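Local coordinates for amino acid ABC transporter, periplasmic amino acid-binding protein (Brucella ovis, PDB 4Z9N) that probably captures glutathione or related amino acid substrates in the periplasm and delivers them to an ABC transporter for uptake, at residues Leu101-Gln112 with Ile208-Gln219; Asn237-Val248 with Pro257-Ala265. One frame throughout, in Å; residues are numbered along the deposited sequence.

Contact 1: Leu101-Gln112 with Ile208-Gln219; sequences LDFAGINYYDGQ and ISKEPFGLTVRQ. With NA (sodium ion), chain K.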
loop_
_atom_site.group_PDB
_atom_site.type_symbol
_atom_site.label_atom_id
_atom_site.label_comp_id
_atom_site.label_asym_id
_atom_site.label_seq_id
_atom_site.Cartn_x
_atom_site.Cartn_y
_atom_site.Cartn_z
ATOM N N LEU D 101 13.760 -5.156 -9.317
ATOM C CA LEU D 101 12.384 -5.621 -9.140
ATOM C C LEU D 101 11.487 -4.546 -8.522
ATOM O O LEU D 101 11.957 -3.637 -7.832
ATOM C CB LEU D 101 12.350 -6.881 -8.269
ATOM C CG LEU D 101 13.187 -8.083 -8.738
ATOM C CD1 LEU D 101 13.004 -9.259 -7.783
ATOM C CD2 LEU D 101 12.864 -8.486 -10.189
ATOM N N ASP D 102 10.190 -4.667 -8.782
ATOM C CA ASP D 102 9.180 -3.819 -8.148
ATOM C C ASP D 102 8.097 -4.713 -7.538
ATOM O O ASP D 102 8.027 -5.919 -7.802
ATOM C CB ASP D 102 8.528 -2.862 -9.159
ATOM C CG ASP D 102 9.332 -1.593 -9.400
ATOM O OD1 ASP D 102 10.060 -1.133 -8.500
ATOM O OD2 ASP D 102 9.220 -1.050 -10.515
ATOM N N PHE D 103 7.225 -4.105 -6.754
ATOM C CA PHE D 103 6.141 -4.836 -6.103
ATOM C C PHE D 103 4.833 -4.156 -6.449
ATOM O O PHE D 103 4.717 -2.937 -6.322
ATOM C CB PHE D 103 6.361 -4.890 -4.589
ATOM C CG PHE D 103 7.593 -5.649 -4.199
ATOM C CD1 PHE D 103 8.841 -5.025 -4.174
ATOM C CD2 PHE D 103 7.514 -6.996 -3.884
ATOM C CE1 PHE D 103 9.981 -5.748 -3.839
ATOM C CE2 PHE D 103 8.652 -7.709 -3.544
ATOM C CZ PHE D 103 9.871 -7.097 -3.528
ATOM N N ALA D 104 3.861 -4.939 -6.898
ATOM C CA ALA D 104 2.627 -4.377 -7.424
ATOM C C ALA D 104 1.548 -4.270 -6.345
ATOM O O ALA D 104 0.495 -3.675 -6.566
ATOM C CB ALA D 104 2.137 -5.205 -8.586
ATOM N N GLY D 105 1.818 -4.816 -5.165
ATOM C CA GLY D 105 0.799 -4.865 -4.126
ATOM C C GLY D 105 1.188 -5.883 -3.065
ATOM O O GLY D 105 2.142 -6.631 -3.250
ATOM N N ILE D 106 0.448 -5.885 -1.960
ATOM C CA ILE D 106 0.690 -6.773 -0.837
ATOM C C ILE D 106 -0.558 -7.636 -0.688
ATOM O O ILE D 106 -1.605 -7.134 -0.312
ATOM C CB ILE D 106 0.989 -5.987 0.454
ATOM C CG1 ILE D 106 2.351 -5.280 0.367
ATOM C CG2 ILE D 106 0.942 -6.909 1.677
ATOM C CD1 ILE D 106 2.467 -4.102 1.340
ATOM N N ASN D 107 -0.462 -8.920 -1.008
ATOM C CA ASN D 107 -1.673 -9.726 -0.950
ATOM C C ASN D 107 -1.851 -10.404 0.410
ATOM O O ASN D 107 -2.901 -10.960 0.684
ATOM C CB ASN D 107 -1.712 -10.746 -2.111
ATOM C CG ASN D 107 -0.652 -11.834 -2.026
ATOM O OD1 ASN D 107 0.395 -11.700 -1.387
ATOM N ND2 ASN D 107 -0.914 -12.927 -2.733
ATOM N N TYR D 108 -0.848 -10.320 1.278
ATOM C CA TYR D 108 -1.005 -10.894 2.606
ATOM C C TYR D 108 0.018 -10.263 3.542
ATOM O O TYR D 108 1.213 -10.406 3.314
ATOM C CB TYR D 108 -0.831 -12.425 2.565
ATOM C CG TYR D 108 -1.195 -13.090 3.871
ATOM C CD1 TYR D 108 -0.276 -13.173 4.909
ATOM C CD2 TYR D 108 -2.469 -13.596 4.078
ATOM C CE1 TYR D 108 -0.611 -13.749 6.112
ATOM C CE2 TYR D 108 -2.816 -14.172 5.276
ATOM C CZ TYR D 108 -1.883 -14.241 6.289
ATOM O OH TYR D 108 -2.227 -14.803 7.491
ATOM N N TYR D 109 -0.456 -9.548 4.568
ATOM C CA TYR D 109 0.432 -9.017 5.608
ATOM C C TYR D 109 0.696 -10.104 6.632
ATOM O O TYR D 109 -0.233 -10.587 7.248
ATOM C CB TYR D 109 -0.175 -7.804 6.310
ATOM C CG TYR D 109 -0.390 -6.607 5.410
ATOM C CD1 TYR D 109 -1.550 -6.487 4.663
ATOM C CD2 TYR D 109 0.569 -5.608 5.301
ATOM C CE1 TYR D 109 -1.763 -5.397 3.835
ATOM C CE2 TYR D 109 0.370 -4.515 4.475
ATOM C CZ TYR D 109 -0.797 -4.422 3.742
ATOM O OH TYR D 109 -1.008 -3.332 2.928
ATOM N N ASP D 110 1.963 -10.478 6.817
ATOM C CA ASP D 110 2.311 -11.507 7.799
ATOM C C ASP D 110 3.429 -10.990 8.720
ATOM O O ASP D 110 3.842 -9.830 8.630
ATOM C CB ASP D 110 2.752 -12.790 7.090
ATOM C CG ASP D 110 2.395 -14.044 7.864
ATOM O OD1 ASP D 110 1.988 -13.922 9.039
ATOM O OD2 ASP D 110 2.511 -15.148 7.282
ATOM N N GLY D 111 3.879 -11.841 9.629
ATOM C CA GLY D 111 4.986 -11.521 10.516
ATOM C C GLY D 111 5.659 -12.825 10.898
ATOM O O GLY D 111 5.024 -13.884 10.833
ATOM N N GLN D 112 6.928 -12.766 11.290
ATOM C CA GLN D 112 7.673 -13.988 11.635
ATOM C C GLN D 112 7.340 -14.500 13.031
ATOM O O GLN D 112 7.226 -13.713 13.978
ATOM C CB GLN D 112 9.174 -13.724 11.531
ATOM C CG GLN D 112 10.070 -14.886 11.922
ATOM C CD GLN D 112 11.511 -14.622 11.540
ATOM O OE1 GLN D 112 11.802 -13.683 10.794
ATOM N NE2 GLN D 112 12.433 -15.447 12.047
ATOM N N ILE D 208 7.917 -11.315 15.442
ATOM C CA ILE D 208 9.155 -10.562 15.580
ATOM C C ILE D 208 9.523 -9.732 14.356
ATOM O O ILE D 208 10.592 -9.137 14.331
ATOM C CB ILE D 208 10.342 -11.494 15.939
ATOM C CG1 ILE D 208 10.722 -12.391 14.758
ATOM C CG2 ILE D 208 10.008 -12.334 17.169
ATOM C CD1 ILE D 208 12.110 -13.051 14.893
ATOM N N SER D 209 8.652 -9.674 13.353
ATOM C CA SER D 209 8.974 -8.909 12.144
ATOM C C SER D 209 7.714 -8.531 11.402
ATOM O O SER D 209 6.651 -9.093 11.657
ATOM C CB SER D 209 9.866 -9.719 11.213
ATOM O OG SER D 209 9.109 -10.770 10.634
ATOM N N LYS D 210 7.853 -7.583 10.480
ATOM C CA LYS D 210 6.837 -7.326 9.470
ATOM C C LYS D 210 7.191 -8.099 8.205
ATOM O O LYS D 210 8.320 -8.000 7.705
ATOM C CB LYS D 210 6.745 -5.828 9.162
ATOM C CG LYS D 210 6.149 -5.011 10.302
ATOM C CD LYS D 210 6.125 -3.521 9.954
ATOM C CE LYS D 210 7.520 -2.924 10.092
ATOM N NZ LYS D 210 7.410 -1.406 10.019
ATOM N N GLU D 211 6.240 -8.875 7.689
ATOM C CA GLU D 211 6.481 -9.651 6.472
ATOM C C GLU D 211 5.329 -9.469 5.491
ATOM O O GLU D 211 4.445 -10.324 5.363
ATOM C CB GLU D 211 6.672 -11.148 6.781
ATOM C CG GLU D 211 7.684 -11.448 7.866
ATOM C CD GLU D 211 9.138 -11.519 7.396
ATOM O OE1 GLU D 211 9.427 -11.420 6.180
ATOM O OE2 GLU D 211 10.009 -11.687 8.284
ATOM N N PRO D 212 5.308 -8.320 4.806
ATOM C CA PRO D 212 4.271 -8.115 3.794
ATOM C C PRO D 212 4.578 -8.896 2.504
ATOM O O PRO D 212 5.585 -8.632 1.835
ATOM C CB PRO D 212 4.298 -6.590 3.582
ATOM C CG PRO D 212 5.749 -6.203 3.904
ATOM C CD PRO D 212 6.115 -7.115 5.057
ATOM N N PHE D 213 3.726 -9.867 2.169
ATOM C CA PHE D 213 3.935 -10.695 0.970
ATOM C C PHE D 213 3.605 -9.855 -0.257
ATOM O O PHE D 213 2.495 -9.322 -0.348
ATOM C CB PHE D 213 3.045 -11.946 0.984
ATOM C CG PHE D 213 3.371 -12.930 2.080
ATOM C CD1 PHE D 213 4.444 -12.713 2.941
ATOM C CD2 PHE D 213 2.608 -14.084 2.234
ATOM C CE1 PHE D 213 4.742 -13.628 3.964
ATOM C CE2 PHE D 213 2.887 -15.009 3.256
ATOM C CZ PHE D 213 3.978 -14.782 4.110
ATOM N N GLY D 214 4.546 -9.742 -1.190
ATOM C CA GLY D 214 4.382 -8.842 -2.327
ATOM C C GLY D 214 4.243 -9.514 -3.673
ATOM O O GLY D 214 4.806 -10.568 -3.910
ATOM N N LEU D 215 3.424 -8.913 -4.533
ATOM C CA LEU D 215 3.280 -9.340 -5.914
ATOM C C LEU D 215 4.461 -8.794 -6.691
ATOM O O LEU D 215 4.545 -7.590 -6.938
ATOM C CB LEU D 215 1.953 -8.831 -6.479
ATOM C CG LEU D 215 0.765 -9.240 -5.601
ATOM C CD1 LEU D 215 -0.504 -8.607 -6.111
ATOM C CD2 LEU D 215 0.624 -10.758 -5.531
ATOM N N THR D 216 5.386 -9.671 -7.064
ATOM C CA THR D 216 6.723 -9.215 -7.434
ATOM C C THR D 216 6.925 -9.266 -8.944
ATOM O O THR D 216 6.645 -10.280 -9.557
ATOM C CB THR D 216 7.772 -10.071 -6.709
ATOM O OG1 THR D 216 7.438 -10.100 -5.313
ATOM C CG2 THR D 216 9.178 -9.495 -6.886
ATOM N N VAL D 217 7.354 -8.153 -9.536
ATOM C CA VAL D 217 7.578 -8.061 -10.980
ATOM C C VAL D 217 8.933 -7.407 -11.245
ATOM O O VAL D 217 9.552 -6.845 -10.337
ATOM C CB VAL D 217 6.464 -7.262 -11.705
ATOM C CG1 VAL D 217 5.113 -7.993 -11.653
ATOM C CG2 VAL D 217 6.341 -5.856 -11.116
ATOM N N ARG D 218 9.382 -7.470 -12.492
ATOM C CA ARG D 218 10.592 -6.755 -12.894
ATOM C C ARG D 218 10.305 -5.254 -12.971
ATOM O O ARG D 218 9.204 -4.852 -13.329
ATOM C CB ARG D 218 11.106 -7.268 -14.247
ATOM C CG ARG D 218 11.615 -8.697 -14.204
ATOM C CD ARG D 218 12.141 -9.150 -15.564
ATOM N NE ARG D 218 11.090 -9.229 -16.568
ATOM C CZ ARG D 218 10.302 -10.284 -16.744
ATOM N NH1 ARG D 218 10.431 -11.354 -15.973
ATOM N NH2 ARG D 218 9.366 -10.260 -17.680
ATOM N N GLN D 219 11.296 -4.433 -12.625
ATOM C CA GLN D 219 11.267 -3.002 -12.954
ATOM C C GLN D 219 11.246 -2.775 -14.466
ATOM O O GLN D 219 11.569 -3.673 -15.242
ATOM C CB GLN D 219 12.482 -2.282 -12.348
ATOM C CG GLN D 219 12.425 -2.191 -10.836
ATOM C CD GLN D 219 13.617 -1.471 -10.215
ATOM O OE1 GLN D 219 13.589 -1.109 -9.027
ATOM N NE2 GLN D 219 14.669 -1.262 -11.009
HETATM NA NA NA K . 11.981 -1.161 -7.147
#
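Ser209 OG is gripped twice: it accepts Gln112 N at 3.0 Å, and it gives its hydrogen to Glu211 OE2 at 2.7 Å. The second bond reaches the anti side of the carboxylate, whose OE1 is hydrogen-bonded to Thr90. From there the strands run antiparallel. Asp102 and Val217 trade two nearly straight backbone bonds, and Ala104 N gives another to Leu215 O at 2.7 Å. A beta bulge between Phe103 and Ile106 then shifts the register by one. Beyond it Tyr108 CG stands anti to the backbone N (chi1 -171°). This lays the side chain beside that of Phe213, pointing the same way, rings inclined at 34° and centroids 5.6 Å apart. Asp110 OD2 lies 3.5 Å from Phe213 CZ and is hydrogen-bonded to Ser186. Phe213 and Glu211 touch the bound glutathione. At the far end a sodium ion is bound by Leu101 O at 2.6 Å, Asp102 OD1 and Gln219. Asp96 of the same chain and Asp226 of the second subunit complete the site, bridging the subunits. The pair fits the two-stranded hinge of family 3 solute-binding proteins. Helix 222-240 packs on Ala104, Leu215 and Val217, helix 73-78 on Leu101 and Thr216, and helix 44-57 on Asn107 and Tyr108.

Contact 2: Asn237-Val248 with Pro257-Ala265; sequences NAEEYGITQANV and PDIKRLLGA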
loop_
_atom_site.group_PDB
_atom_site.type_symbol
_atom_site.label_atom_id
_atom_site.label_comp_id
_atom_site.label_asym_id
_atom_site.label_seq_id
_atom_site.Cartn_x
_atom_site.Cartn_y
_atom_site.Cartn_z
ATOM N N ASN D 237 -11.621 -4.531 -4.165
ATOM C CA ASN D 237 -12.833 -3.739 -4.384
ATOM C C ASN D 237 -14.070 -4.633 -4.493
ATOM O O ASN D 237 -15.120 -4.307 -3.928
ATOM C CB ASN D 237 -12.701 -2.856 -5.638
ATOM C CG ASN D 237 -12.049 -1.511 -5.347
ATOM O OD1 ASN D 237 -12.699 -0.582 -4.868
ATOM N ND2 ASN D 237 -10.752 -1.405 -5.628
ATOM N N ALA D 238 -13.938 -5.749 -5.204
ATOM C CA ALA D 238 -15.061 -6.665 -5.384
ATOM C C ALA D 238 -15.542 -7.189 -4.038
ATOM O O ALA D 238 -16.749 -7.224 -3.778
ATOM C CB ALA D 238 -14.683 -7.820 -6.300
ATOM N N GLU D 239 -14.616 -7.562 -3.162
ATOM C CA GLU D 239 -15.055 -8.039 -1.853
ATOM C C GLU D 239 -15.762 -6.910 -1.106
ATOM O O GLU D 239 -16.845 -7.112 -0.545
ATOM C CB GLU D 239 -13.905 -8.585 -0.998
ATOM C CG GLU D 239 -14.451 -9.192 0.301
ATOM C CD GLU D 239 -13.404 -9.578 1.321
ATOM O OE1 GLU D 239 -12.223 -9.169 1.192
ATOM O OE2 GLU D 239 -13.777 -10.320 2.263
ATOM N N GLU D 240 -15.171 -5.718 -1.119
ATOM C CA GLU D 240 -15.774 -4.569 -0.434
ATOM C C GLU D 240 -17.208 -4.292 -0.923
ATOM O O GLU D 240 -18.086 -3.885 -0.139
ATOM C CB GLU D 240 -14.909 -3.310 -0.616
ATOM C CG GLU D 240 -15.408 -2.130 0.231
ATOM C CD GLU D 240 -14.657 -0.829 -0.037
ATOM O OE1 GLU D 240 -13.478 -0.892 -0.436
ATOM O OE2 GLU D 240 -15.269 0.249 0.141
ATOM N N TYR D 241 -17.456 -4.536 -2.209
ATOM C CA TYR D 241 -18.762 -4.252 -2.790
ATOM C C TYR D 241 -19.688 -5.478 -2.812
ATOM O O TYR D 241 -20.772 -5.418 -3.373
ATOM C CB TYR D 241 -18.615 -3.698 -4.213
ATOM C CG TYR D 241 -17.813 -2.410 -4.352
ATOM C CD1 TYR D 241 -17.597 -1.567 -3.273
ATOM C CD2 TYR D 241 -17.287 -2.035 -5.582
ATOM C CE1 TYR D 241 -16.872 -0.383 -3.421
ATOM C CE2 TYR D 241 -16.568 -0.859 -5.735
ATOM C CZ TYR D 241 -16.362 -0.036 -4.651
ATOM O OH TYR D 241 -15.639 1.134 -4.809
ATOM N N GLY D 242 -19.276 -6.571 -2.178
ATOM C CA GLY D 242 -20.113 -7.759 -2.083
ATOM C C GLY D 242 -20.301 -8.501 -3.399
ATOM O O GLY D 242 -21.326 -9.172 -3.607
ATOM N N ILE D 243 -19.309 -8.380 -4.284
ATOM C CA ILE D 243 -19.322 -9.060 -5.571
ATOM C C ILE D 243 -18.548 -10.357 -5.444
ATOM O O ILE D 243 -17.363 -10.356 -5.080
ATOM C CB ILE D 243 -18.733 -8.185 -6.694
ATOM C CG1 ILE D 243 -19.495 -6.872 -6.791
ATOM C CG2 ILE D 243 -18.820 -8.926 -8.044
ATOM C CD1 ILE D 243 -18.738 -5.806 -7.535
ATOM N N THR D 244 -19.223 -11.456 -5.748
ATOM C CA THR D 244 -18.670 -12.787 -5.548
ATOM C C THR D 244 -18.663 -13.569 -6.854
ATOM O O THR D 244 -19.282 -13.163 -7.841
ATOM C CB THR D 244 -19.476 -13.572 -4.493
ATOM O OG1 THR D 244 -20.804 -13.799 -4.979
ATOM C CG2 THR D 244 -19.555 -12.790 -3.188
ATOM N N GLN D 245 -17.973 -14.702 -6.853
ATOM C CA GLN D 245 -17.954 -15.584 -8.015
ATOM C C GLN D 245 -19.373 -15.965 -8.428
ATOM O O GLN D 245 -19.693 -16.026 -9.619
ATOM C CB GLN D 245 -17.139 -16.838 -7.709
ATOM C CG GLN D 245 -16.903 -17.759 -8.896
ATOM C CD GLN D 245 -15.962 -18.899 -8.549
ATOM O OE1 GLN D 245 -16.091 -19.521 -7.492
ATOM N NE2 GLN D 245 -15.003 -19.176 -9.432
ATOM N N ALA D 246 -20.222 -16.204 -7.435
ATOM C CA ALA D 246 -21.578 -16.681 -7.692
ATOM C C ALA D 246 -22.513 -15.586 -8.194
ATOM O O ALA D 246 -23.455 -15.869 -8.942
ATOM C CB ALA D 246 -22.150 -17.318 -6.434
ATOM N N ASN D 247 -22.272 -14.337 -7.804
ATOM C CA ASN D 247 -23.260 -13.308 -8.136
ATOM C C ASN D 247 -22.781 -12.266 -9.138
ATOM O O ASN D 247 -23.543 -11.379 -9.505
ATOM C CB ASN D 247 -23.760 -12.610 -6.860
ATOM C CG ASN D 247 -22.735 -11.658 -6.228
ATOM O OD1 ASN D 247 -21.718 -11.287 -6.827
ATOM N ND2 ASN D 247 -23.025 -11.242 -4.994
ATOM N N VAL D 248 -21.526 -12.357 -9.570
ATOM C CA VAL D 248 -20.966 -11.296 -10.410
ATOM C C VAL D 248 -21.738 -11.109 -11.729
ATOM O O VAL D 248 -21.861 -9.987 -12.226
ATOM C CB VAL D 248 -19.470 -11.542 -10.681
ATOM C CG1 VAL D 248 -19.254 -12.838 -11.444
ATOM C CG2 VAL D 248 -18.870 -10.356 -11.422
ATOM N N PRO D 257 -23.421 2.942 -9.137
ATOM C CA PRO D 257 -22.414 3.419 -10.090
ATOM C C PRO D 257 -21.031 2.820 -9.873
ATOM O O PRO D 257 -20.370 2.502 -10.859
ATOM C CB PRO D 257 -22.394 4.935 -9.853
ATOM C CG PRO D 257 -23.774 5.246 -9.357
ATOM C CD PRO D 257 -24.141 4.061 -8.496
ATOM N N ASP D 258 -20.597 2.674 -8.622
ATOM C CA ASP D 258 -19.287 2.083 -8.350
ATOM C C ASP D 258 -19.187 0.660 -8.902
ATOM O O ASP D 258 -18.148 0.262 -9.429
ATOM C CB ASP D 258 -18.982 2.065 -6.850
ATOM C CG ASP D 258 -18.804 3.448 -6.272
ATOM O OD1 ASP D 258 -18.711 4.423 -7.046
ATOM O OD2 ASP D 258 -18.742 3.559 -5.031
ATOM N N ILE D 259 -20.264 -0.105 -8.771
ATOM C CA ILE D 259 -20.264 -1.494 -9.196
ATOM C C ILE D 259 -20.339 -1.589 -10.714
ATOM O O ILE D 259 -19.638 -2.395 -11.340
ATOM C CB ILE D 259 -21.416 -2.266 -8.531
ATOM C CG1 ILE D 259 -21.207 -2.294 -7.013
ATOM C CG2 ILE D 259 -21.521 -3.671 -9.089
ATOM C CD1 ILE D 259 -22.344 -3.013 -6.249
ATOM N N LYS D 260 -21.180 -0.746 -11.301
ATOM C CA LYS D 260 -21.326 -0.685 -12.751
ATOM C C LYS D 260 -19.979 -0.364 -13.406
ATOM O O LYS D 260 -19.598 -0.972 -14.413
ATOM C CB LYS D 260 -22.375 0.361 -13.132
ATOM C CG LYS D 260 -22.587 0.509 -14.633
ATOM C CD LYS D 260 -23.614 1.589 -14.966
ATOM C CE LYS D 260 -24.974 1.247 -14.409
ATOM N NZ LYS D 260 -26.021 2.162 -14.944
ATOM N N ARG D 261 -19.260 0.588 -12.817
ATOM C CA ARG D 261 -17.969 1.013 -13.340
ATOM C C ARG D 261 -16.934 -0.095 -13.144
ATOM O O ARG D 261 -16.178 -0.422 -14.066
ATOM C CB ARG D 261 -17.525 2.321 -12.663
ATOM C CG ARG D 261 -16.195 2.875 -13.175
ATOM C CD ARG D 261 -15.905 4.281 -12.649
ATOM N NE ARG D 261 -15.830 4.310 -11.186
ATOM C CZ ARG D 261 -16.760 4.849 -10.400
ATOM N NH1 ARG D 261 -17.827 5.434 -10.937
ATOM N NH2 ARG D 261 -16.613 4.825 -9.078
ATOM N N LEU D 262 -16.913 -0.690 -11.953
ATOM C CA LEU D 262 -15.985 -1.791 -11.663
ATOM C C LEU D 262 -16.176 -2.951 -12.639
ATOM O O LEU D 262 -15.209 -3.502 -13.151
ATOM C CB LEU D 262 -16.171 -2.304 -10.231
ATOM C CG LEU D 262 -15.225 -3.433 -9.810
ATOM C CD1 LEU D 262 -13.768 -2.937 -9.763
ATOM C CD2 LEU D 262 -15.646 -4.065 -8.483
ATOM N N LEU D 263 -17.426 -3.309 -12.912
ATOM C CA LEU D 263 -17.685 -4.505 -13.716
ATOM C C LEU D 263 -17.768 -4.217 -15.218
ATOM O O LEU D 263 -18.127 -5.096 -16.000
ATOM C CB LEU D 263 -18.967 -5.193 -13.237
ATOM C CG LEU D 263 -18.845 -5.645 -11.780
ATOM C CD1 LEU D 263 -20.088 -6.380 -11.331
ATOM C CD2 LEU D 263 -17.605 -6.527 -11.588
ATOM N N GLY D 264 -17.409 -3.000 -15.619
ATOM C CA GLY D 264 -17.349 -2.642 -17.025
ATOM C C GLY D 264 -18.698 -2.474 -17.700
ATOM O O GLY D 264 -18.811 -2.614 -18.923
ATOM N N ALA D 265 -19.723 -2.164 -16.912
ATOM C CA ALA D 265 -21.077 -2.030 -17.444
ATOM C C ALA D 265 -21.434 -0.585 -17.753
ATOM O O ALA D 265 -22.501 -0.312 -18.289
ATOM C CB ALA D 265 -22.094 -2.619 -16.473
#
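Tyr241 and Ile259 run in opposing directions, CB of the tyrosine 4.1 Å from CG1 of Ile259. The tyrosine ring continues past Leu262 and ends beside Asp258. Leu262 crosses it obliquely and brings its CD2 methyl to 3.9 Å from Tyr241 CD2. Asp258 runs at about a right angle to the tyrosine, with its carboxylate plane turned 27° from the ring. Its CB meets the ring at CE2 and CZ. OD1 of Asp258 forms a salt bridge with Arg261 NH2 at 2.9 Å, approached from above the carboxylate plane. That arginine also pairs with Asp149 of the second subunit.

Ile243 makes the closest of the apolar contacts. Its CD1 methyl lies 3.7 Å from Leu262 CD2 and 3.8 Å from Ile259 CG2, and it also touches Leu263 CD1. The chain of Ile243 runs opposite to both Ile259 and Leu262. CG of Leu262 stands opposite its backbone N (chi1 -178°), which, with chi2 at 66°, turns the CD2 methyl to meet both Tyr241 and Ile243. Val248 CG2 meets Leu263 CD2 at 4.0 Å.

No hydrogen bond joins the segments, so apolar side chains carry the contact. Each helix ends in a Schellman motif, at Gly242 and at Gly264. Between Tyr241 and Val248 the turn is tied by Asn247: its ND2 gives a straight, in-plane bond to Gly242 O at 3.0 Å, and its OD1 accepts Thr244 N at 2.7 Å. Thr244 OG1 accepts Asn247 N in return, an ST motif.

The contact joins the end of helix 222-240 to helix 257-262. Met251 of helix 248-251 touches Ile243 and Leu263. Helix 281-289 packs on Ala238, Val248 and Leu263, and Val327 near the C terminus lies on Leu262.

From the N terminus the chain first reaches 101-112, whose partner 208-219 comes 95 residues later. Contact 1 thus closes a long loop that holds both helices and strands. Strand 211-218 leads directly into helix 222-240, and contact 2 follows in series, with neither nesting nor crossing. It closes a short loop of eight residues between 237-248 and 257-265. Contact 1 pairs the strands next to the glutathione pocket, while contact 2 ties together helices toward the periphery. Their centres are about 26 Å apart and they do not touch. Both meet the second subunit: Lys210 of one subunit forms a salt bridge with Glu240 of the other.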